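Long-range contacts in SVP1-like protein 2 (Kluyveromyces lactis, PDB 4V16), which probably binds phosphoinositides through a seven-bladed beta-propeller, associating with membranes, and may take part in mitochondrial or peroxisomal functions: residues Ser198-Leu203 with Leu222-Ile227; Trp268-Phe273 with His316-Gln321; Lys279-Cys284 with Pro299-Ala304. All coordinates share one frame; numbering follows the deposited sequence.

Interaction 1: Ser198-Leu203 with Leu222-Ile227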
# COMPACT_ATOMS: atom_id res chain seq x y z
N SER A 198 1.72 4.33 14.70
CA SER A 198 2.10 5.72 14.96
C SER A 198 3.57 5.98 14.70
O SER A 198 4.28 5.15 14.13
CB SER A 198 1.77 6.09 16.41
OG SER A 198 0.43 5.78 16.71
N GLN A 199 4.03 7.15 15.13
CA GLN A 199 5.43 7.52 15.01
C GLN A 199 6.28 6.62 15.89
O GLN A 199 7.40 6.25 15.52
CB GLN A 199 5.62 8.98 15.41
CG GLN A 199 4.77 9.95 14.61
CD GLN A 199 5.15 10.00 13.14
OE1 GLN A 199 6.34 9.95 12.80
NE2 GLN A 199 4.15 10.08 12.27
N ASP A 200 5.76 6.26 17.06
CA ASP A 200 6.46 5.37 17.97
C ASP A 200 6.70 4.02 17.30
O ASP A 200 7.79 3.46 17.40
CB ASP A 200 5.65 5.17 19.26
CG ASP A 200 5.37 6.47 19.98
OD1 ASP A 200 6.03 7.49 19.67
OD2 ASP A 200 4.48 6.48 20.86
N GLY A 201 5.68 3.52 16.62
CA GLY A 201 5.77 2.23 15.96
C GLY A 201 5.84 1.08 16.95
O GLY A 201 6.20 -0.04 16.59
N THR A 202 5.50 1.36 18.20
CA THR A 202 5.56 0.36 19.26
C THR A 202 4.28 -0.48 19.29
O THR A 202 4.33 -1.68 19.56
CB THR A 202 5.77 1.00 20.64
OG1 THR A 202 4.83 2.06 20.83
CG2 THR A 202 7.18 1.56 20.75
N LEU A 203 3.15 0.16 19.01
CA LEU A 203 1.85 -0.50 19.07
C LEU A 203 1.16 -0.51 17.71
O LEU A 203 1.12 0.51 17.02
CB LEU A 203 0.95 0.19 20.09
CG LEU A 203 1.55 0.41 21.48
CD1 LEU A 203 0.60 1.23 22.35
CD2 LEU A 203 1.89 -0.91 22.15
N LEU A 222 9.94 -2.93 22.17
CA LEU A 222 10.00 -1.98 23.27
C LEU A 222 10.46 -0.61 22.78
O LEU A 222 9.91 0.42 23.17
CB LEU A 222 10.92 -2.48 24.37
CG LEU A 222 10.49 -3.76 25.09
CD1 LEU A 222 11.54 -4.16 26.11
CD2 LEU A 222 9.14 -3.57 25.77
N ASP A 223 11.48 -0.61 21.92
CA ASP A 223 12.06 0.64 21.43
C ASP A 223 11.23 1.20 20.28
O ASP A 223 10.50 0.47 19.60
CB ASP A 223 13.51 0.43 20.99
CG ASP A 223 13.71 -0.83 20.17
OD1 ASP A 223 12.78 -1.24 19.45
OD2 ASP A 223 14.81 -1.41 20.25
N ARG A 224 11.34 2.50 20.06
CA ARG A 224 10.56 3.18 19.04
C ARG A 224 11.24 3.10 17.67
O ARG A 224 12.46 3.26 17.55
CB ARG A 224 10.34 4.65 19.42
CG ARG A 224 9.40 4.83 20.60
CD ARG A 224 9.34 6.27 21.05
NE ARG A 224 10.63 6.74 21.55
CZ ARG A 224 10.84 7.94 22.08
NH1 ARG A 224 9.84 8.81 22.20
NH2 ARG A 224 12.06 8.27 22.50
N THR A 225 10.43 2.84 16.65
CA THR A 225 10.90 2.73 15.28
C THR A 225 9.87 3.31 14.33
O THR A 225 8.69 3.38 14.66
CB THR A 225 11.17 1.26 14.89
OG1 THR A 225 10.00 0.48 15.12
CG2 THR A 225 12.34 0.69 15.68
N SER A 226 10.31 3.72 13.15
CA SER A 226 9.39 4.10 12.09
C SER A 226 9.05 2.87 11.27
O SER A 226 9.93 2.10 10.88
CB SER A 226 10.00 5.19 11.20
OG SER A 226 11.20 4.75 10.59
N ILE A 227 7.76 2.68 11.02
CA ILE A 227 7.28 1.50 10.30
C ILE A 227 7.24 1.77 8.79
O ILE A 227 6.61 2.72 8.33
CB ILE A 227 5.89 1.09 10.81
CG1 ILE A 227 6.02 0.52 12.22
CG2 ILE A 227 5.25 0.05 9.89
CD1 ILE A 227 4.73 0.49 13.00

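Interaction 2: Trp268-Phe273 with His316-Gln321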
# COMPACT_ATOMS: atom_id res chain seq x y z
N TRP A 268 2.76 -10.63 20.98
CA TRP A 268 3.91 -10.36 20.13
C TRP A 268 3.81 -11.13 18.82
O TRP A 268 2.92 -11.97 18.64
CB TRP A 268 5.20 -10.73 20.86
CG TRP A 268 5.29 -10.13 22.23
CD1 TRP A 268 4.66 -10.57 23.36
CD2 TRP A 268 6.05 -8.98 22.61
NE1 TRP A 268 4.99 -9.76 24.42
CE2 TRP A 268 5.84 -8.78 23.99
CE3 TRP A 268 6.89 -8.10 21.92
CZ2 TRP A 268 6.44 -7.74 24.69
CZ3 TRP A 268 7.49 -7.07 22.62
CH2 TRP A 268 7.26 -6.89 23.99
N SER A 269 4.74 -10.85 17.91
CA SER A 269 4.74 -11.50 16.60
C SER A 269 5.02 -12.99 16.73
O SER A 269 5.73 -13.42 17.63
CB SER A 269 5.78 -10.85 15.68
OG SER A 269 7.09 -11.00 16.20
N ILE A 270 4.45 -13.76 15.81
CA ILE A 270 4.69 -15.20 15.77
C ILE A 270 5.98 -15.50 15.00
O ILE A 270 6.50 -16.62 15.06
CB ILE A 270 3.50 -15.95 15.11
CG1 ILE A 270 3.34 -15.54 13.65
CG2 ILE A 270 2.22 -15.68 15.89
CD1 ILE A 270 2.19 -16.20 12.94
N CYS A 271 6.49 -14.50 14.29
CA CYS A 271 7.72 -14.64 13.50
C CYS A 271 8.59 -13.40 13.58
O CYS A 271 8.10 -12.30 13.87
CB CYS A 271 7.39 -14.90 12.03
SG CYS A 271 6.84 -16.56 11.66
N ASN A 272 9.87 -13.59 13.33
CA ASN A 272 10.81 -12.48 13.17
C ASN A 272 11.87 -12.86 12.16
O ASN A 272 12.21 -14.04 12.01
CB ASN A 272 11.46 -12.12 14.51
CG ASN A 272 10.46 -11.57 15.50
OD1 ASN A 272 9.95 -10.47 15.34
ND2 ASN A 272 10.18 -12.34 16.55
N PHE A 273 12.39 -11.87 11.45
CA PHE A 273 13.46 -12.12 10.49
C PHE A 273 14.25 -10.85 10.21
O PHE A 273 13.71 -9.88 9.65
CB PHE A 273 12.90 -12.69 9.19
CG PHE A 273 13.95 -13.20 8.25
CD1 PHE A 273 14.59 -12.34 7.37
CD2 PHE A 273 14.31 -14.54 8.25
CE1 PHE A 273 15.57 -12.81 6.51
CE2 PHE A 273 15.28 -15.01 7.39
CZ PHE A 273 15.91 -14.14 6.52
N HIS A 316 3.97 -26.28 17.50
CA HIS A 316 3.12 -25.10 17.39
C HIS A 316 3.96 -23.83 17.32
O HIS A 316 3.81 -22.93 18.16
CB HIS A 316 2.14 -25.04 18.55
N VAL A 317 4.85 -23.76 16.33
CA VAL A 317 5.74 -22.61 16.16
C VAL A 317 5.90 -22.22 14.69
O VAL A 317 6.02 -23.09 13.82
CB VAL A 317 7.13 -22.89 16.75
CG1 VAL A 317 7.07 -22.91 18.27
CG2 VAL A 317 7.70 -24.19 16.21
N TRP A 318 5.90 -20.92 14.43
CA TRP A 318 6.11 -20.39 13.09
C TRP A 318 7.56 -19.93 12.93
O TRP A 318 8.20 -19.52 13.90
CB TRP A 318 5.18 -19.21 12.81
CG TRP A 318 3.72 -19.52 12.93
CD1 TRP A 318 2.97 -19.57 14.07
CD2 TRP A 318 2.81 -19.78 11.85
NE1 TRP A 318 1.67 -19.85 13.77
CE2 TRP A 318 1.54 -19.99 12.41
CE3 TRP A 318 2.96 -19.86 10.46
CZ2 TRP A 318 0.42 -20.28 11.64
CZ3 TRP A 318 1.85 -20.15 9.69
CH2 TRP A 318 0.60 -20.36 10.29
N TRP A 319 8.07 -19.98 11.70
CA TRP A 319 9.38 -19.43 11.40
C TRP A 319 9.48 -19.02 9.93
O TRP A 319 8.92 -19.67 9.06
CB TRP A 319 10.49 -20.43 11.77
CG TRP A 319 10.87 -21.40 10.69
CD1 TRP A 319 11.74 -21.19 9.66
CD2 TRP A 319 10.40 -22.75 10.55
NE1 TRP A 319 11.84 -22.32 8.89
CE2 TRP A 319 11.02 -23.29 9.41
CE3 TRP A 319 9.50 -23.54 11.27
CZ2 TRP A 319 10.78 -24.59 8.97
CZ3 TRP A 319 9.26 -24.84 10.83
CH2 TRP A 319 9.90 -25.35 9.70
N LEU A 320 10.20 -17.93 9.69
CA LEU A 320 10.37 -17.39 8.34
C LEU A 320 11.64 -17.91 7.68
O LEU A 320 12.66 -18.12 8.34
CB LEU A 320 10.39 -15.86 8.38
CG LEU A 320 9.04 -15.17 8.52
CD1 LEU A 320 9.24 -13.72 8.94
CD2 LEU A 320 8.26 -15.25 7.21
N GLN A 321 11.57 -18.10 6.36
CA GLN A 321 12.71 -18.58 5.59
C GLN A 321 12.83 -17.81 4.28
O GLN A 321 11.87 -17.71 3.51
CB GLN A 321 12.56 -20.08 5.31
CG GLN A 321 13.80 -20.73 4.72
CD GLN A 321 13.55 -22.15 4.26
OE1 GLN A 321 12.41 -22.59 4.14
NE2 GLN A 321 14.63 -22.89 4.01

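Interaction 3: Lys279-Cys284 with Pro299-Ala304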
# COMPACT_ATOMS: atom_id res chain seq x y z
N LYS A 279 23.35 -0.19 2.86
CA LYS A 279 23.27 1.16 3.38
C LYS A 279 22.27 2.02 2.60
O LYS A 279 21.55 2.83 3.17
CB LYS A 279 24.65 1.81 3.36
N GLY A 280 22.23 1.82 1.28
CA GLY A 280 21.39 2.63 0.42
C GLY A 280 19.90 2.39 0.59
O GLY A 280 19.09 3.21 0.17
N SER A 281 19.54 1.26 1.19
CA SER A 281 18.14 0.90 1.36
C SER A 281 17.49 1.69 2.50
O SER A 281 18.04 1.78 3.60
CB SER A 281 18.00 -0.60 1.63
OG SER A 281 18.37 -1.36 0.49
N ASN A 282 16.32 2.26 2.22
CA ASN A 282 15.57 3.00 3.23
C ASN A 282 14.05 2.89 3.03
O ASN A 282 13.28 3.58 3.70
CB ASN A 282 15.99 4.47 3.23
CG ASN A 282 15.90 5.10 1.85
OD1 ASN A 282 14.82 5.43 1.37
ND2 ASN A 282 17.06 5.28 1.22
N ASP A 283 13.64 2.01 2.12
CA ASP A 283 12.22 1.83 1.82
C ASP A 283 11.99 0.47 1.18
O ASP A 283 12.88 -0.07 0.52
CB ASP A 283 11.72 2.95 0.89
CG ASP A 283 10.21 2.94 0.72
OD1 ASP A 283 9.49 2.81 1.73
OD2 ASP A 283 9.74 3.07 -0.43
N CYS A 284 10.80 -0.08 1.38
CA CYS A 284 10.41 -1.32 0.73
C CYS A 284 8.89 -1.48 0.77
O CYS A 284 8.20 -0.65 1.36
CB CYS A 284 11.09 -2.53 1.39
SG CYS A 284 10.48 -2.94 3.04
N PRO A 299 13.32 -1.09 -3.81
CA PRO A 299 13.39 -0.20 -4.97
C PRO A 299 14.82 0.18 -5.38
O PRO A 299 15.16 0.03 -6.55
CB PRO A 299 12.62 1.05 -4.51
CG PRO A 299 12.66 1.01 -3.03
CD PRO A 299 12.65 -0.44 -2.66
N ASN A 300 15.62 0.67 -4.44
CA ASN A 300 16.96 1.15 -4.78
C ASN A 300 17.88 0.05 -5.30
O ASN A 300 18.64 0.27 -6.24
CB ASN A 300 17.60 1.82 -3.56
CG ASN A 300 16.95 3.15 -3.20
OD1 ASN A 300 16.39 3.83 -4.07
ND2 ASN A 300 17.02 3.52 -1.93
N ARG A 301 17.79 -1.14 -4.71
CA ARG A 301 18.62 -2.27 -5.13
C ARG A 301 18.00 -3.01 -6.31
O ARG A 301 18.63 -3.90 -6.88
CB ARG A 301 18.83 -3.24 -3.97
CG ARG A 301 19.38 -2.59 -2.71
CD ARG A 301 20.77 -3.08 -2.38
NE ARG A 301 20.79 -4.47 -1.91
CZ ARG A 301 20.33 -4.86 -0.72
NH1 ARG A 301 19.79 -3.99 0.12
NH2 ARG A 301 20.39 -6.14 -0.38
N ARG A 302 16.77 -2.64 -6.66
CA ARG A 302 16.00 -3.34 -7.69
C ARG A 302 16.01 -4.84 -7.40
O ARG A 302 16.53 -5.63 -8.19
CB ARG A 302 16.57 -3.06 -9.09
CG ARG A 302 16.55 -1.59 -9.49
CD ARG A 302 16.95 -1.42 -10.95
NE ARG A 302 15.95 -1.99 -11.86
CZ ARG A 302 15.01 -1.29 -12.49
NH1 ARG A 302 14.91 0.02 -12.34
NH2 ARG A 302 14.15 -1.92 -13.29
N LEU A 303 15.42 -5.22 -6.28
CA LEU A 303 15.54 -6.57 -5.75
C LEU A 303 14.24 -7.05 -5.12
O LEU A 303 13.48 -6.25 -4.57
CB LEU A 303 16.68 -6.61 -4.72
CG LEU A 303 17.67 -7.78 -4.74
CD1 LEU A 303 18.30 -7.97 -6.12
CD2 LEU A 303 18.74 -7.52 -3.70
N ALA A 304 13.99 -8.35 -5.21
CA ALA A 304 12.78 -8.95 -4.65
C ALA A 304 13.11 -10.21 -3.84
O ALA A 304 13.60 -11.20 -4.39
CB ALA A 304 11.79 -9.28 -5.75
O HOH W 1 16.29 -0.70 -1.70

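Interaction 1: Ser198-Leu203 with Leu222-Ile227
The carboxylate of Asp200 and the guanidinium of Arg224 do not stack: their planes stand 55° apart, and it is the aliphatic CD of Arg224 that lies 3.8 Å from OD1 of Asp200. The opposite charges stay separated, with OD1 of Asp200 4.8 Å from NH1 of Arg224, so any attraction between them acts at a distance. The contact illustrates how neighbouring blades of a WD-repeat beta-propeller meet through their loops, for 198-203 is the turn between two strands of one blade and 222-227 leads into the first strand of the next. One backbone hydrogen bond joins them, from Thr225 N to Asp200 O at 2.8 Å. Gly201 continues the approach. Its CA makes a C-H...O contact with Thr225 O at 3.4 Å, and a CB at this position would probably run into that same oxygen. Arg220, from the Phe-Arg-Arg-Gly sequence that in PROPPINs is associated with phosphoinositide binding, donates through NE to Gly201 O and forms a salt bridge with Asp223, whose other carboxylate oxygen pairs with Lys245. CG2 of Thr202 rests on the carbonyl oxygens of Leu222 and Asp223. Deeper in, Ile227 extends its chain (chi2 162°), and the terminal methyl CD1 of Ile227 lies 3.6 Å from CA of Gly201.

Interaction 2: Trp268-Phe273 with His316-Gln321
Ile270 sets its CD1 methyl squarely over the five-membered ring of Trp318, 3.6 Å from the centroid and 7° off the ring normal, a CH-pi contact in which the two side chains run side by side, pointing the same way. Next to it, SG of Cys271 approaches CB of Trp318, while Leu320 wedges CD1 between two neighbours, 3.8 Å from CB of Cys271 and 3.8 Å from CB of Phe273. This is the close-packed half; its side-chain contacts are apolar, and no hydrogen bond crosses between the segments. The strands 271-273 and 317-321 are the outer edges of two successive propeller blades; they run nearly parallel, 23° apart, and meet through side chains rather than by pairing their backbones. Each is bonded within its own blade, Phe273 to Leu248 and Trp319 to Asn310. An alanine in place of Trp318 would keep CB against Cys271 but would probably leave the Ile270 methyl without its aromatic platform and open a gap beside Tyr311. On the looser, exposed side Asn272 and Trp319 turn away from the opposite strand. At the far end CG of Phe273 is anti to the backbone N (chi1 -170°); CD2 of Phe273 lies 3.9 Å from Leu320 O, which meets the ring obliquely.

Interaction 3: Lys279-Cys284 with Pro299-Ala304
Asn300 reaches across to Gly280 with its amide, donating from ND2 to Gly280 O over 3.0 Å. In this beta-propeller the two partners are the loop that leads into the first strand of the last blade, 279-284, and the hairpin turn of that same blade, 299-304. The bond is bent, with 135° at the hydrogen, and the donor stands above the carbonyl plane of Gly280, 36° out of it. The side chain of Asn282 crosses that of Asn300 at about a right angle, bringing their ND2 atoms to 3.6 Å.

Ser281 forms a second, weaker point of attachment. Its OG lies at the edge of the Arg301 guanidinium, near its plane, and takes a weak hydrogen bond from NH1 of Arg301 at 3.0 Å. Because CG of Arg301 is anti to its carbonyl carbon (chi1 -53°), the base of the arginine also passes close to the serine, with CG 3.6 Å from OG of Ser281. A water bonded to Ser281 OG accepts a weak bond from Arg301 N, so the hydroxyl is weakly linked to both the guanidinium and the backbone of Arg301. Pro299 adds a van der Waals contact, its CD 3.2 Å from Asp283 O.

Further out, Asp283 is steadied by Tyr20, which hydrogen-bonds OD2 and links the loop to the opening strand 19-22. The guanidinium of Arg301 has the like charge of Arg325 close by, which would be expected to be unfavourable. Asn300 and Arg301 occupy the two central positions of a type I turn followed by a G1 beta bulge, in which Arg302 and Leu303 both face Trp298; the turn is closed by Arg302 N donating to Pro299 O at 3.1 Å.

The three contacts sample different parts of one propeller. Interaction 1 joins loops of successive blades, interaction 2 joins the outer strands of two blades, and interaction 3 packs a hairpin turn against the lead-in of its own blade. The centres of interactions 1 and 2 lie about 20 Å apart, yet these two touch, where CD2 of Leu222 packs 4.2 Å from CH2 of Trp268. Interaction 3 is nested in sequence within the loop closed by interaction 2, and both reach the same sheet, although their nearest atoms remain about 10 Å apart. Of the three, interaction 1 adjoins Arg220 of the Phe-Arg-Arg-Gly motif, and so probably lies close to a phosphoinositide-binding site.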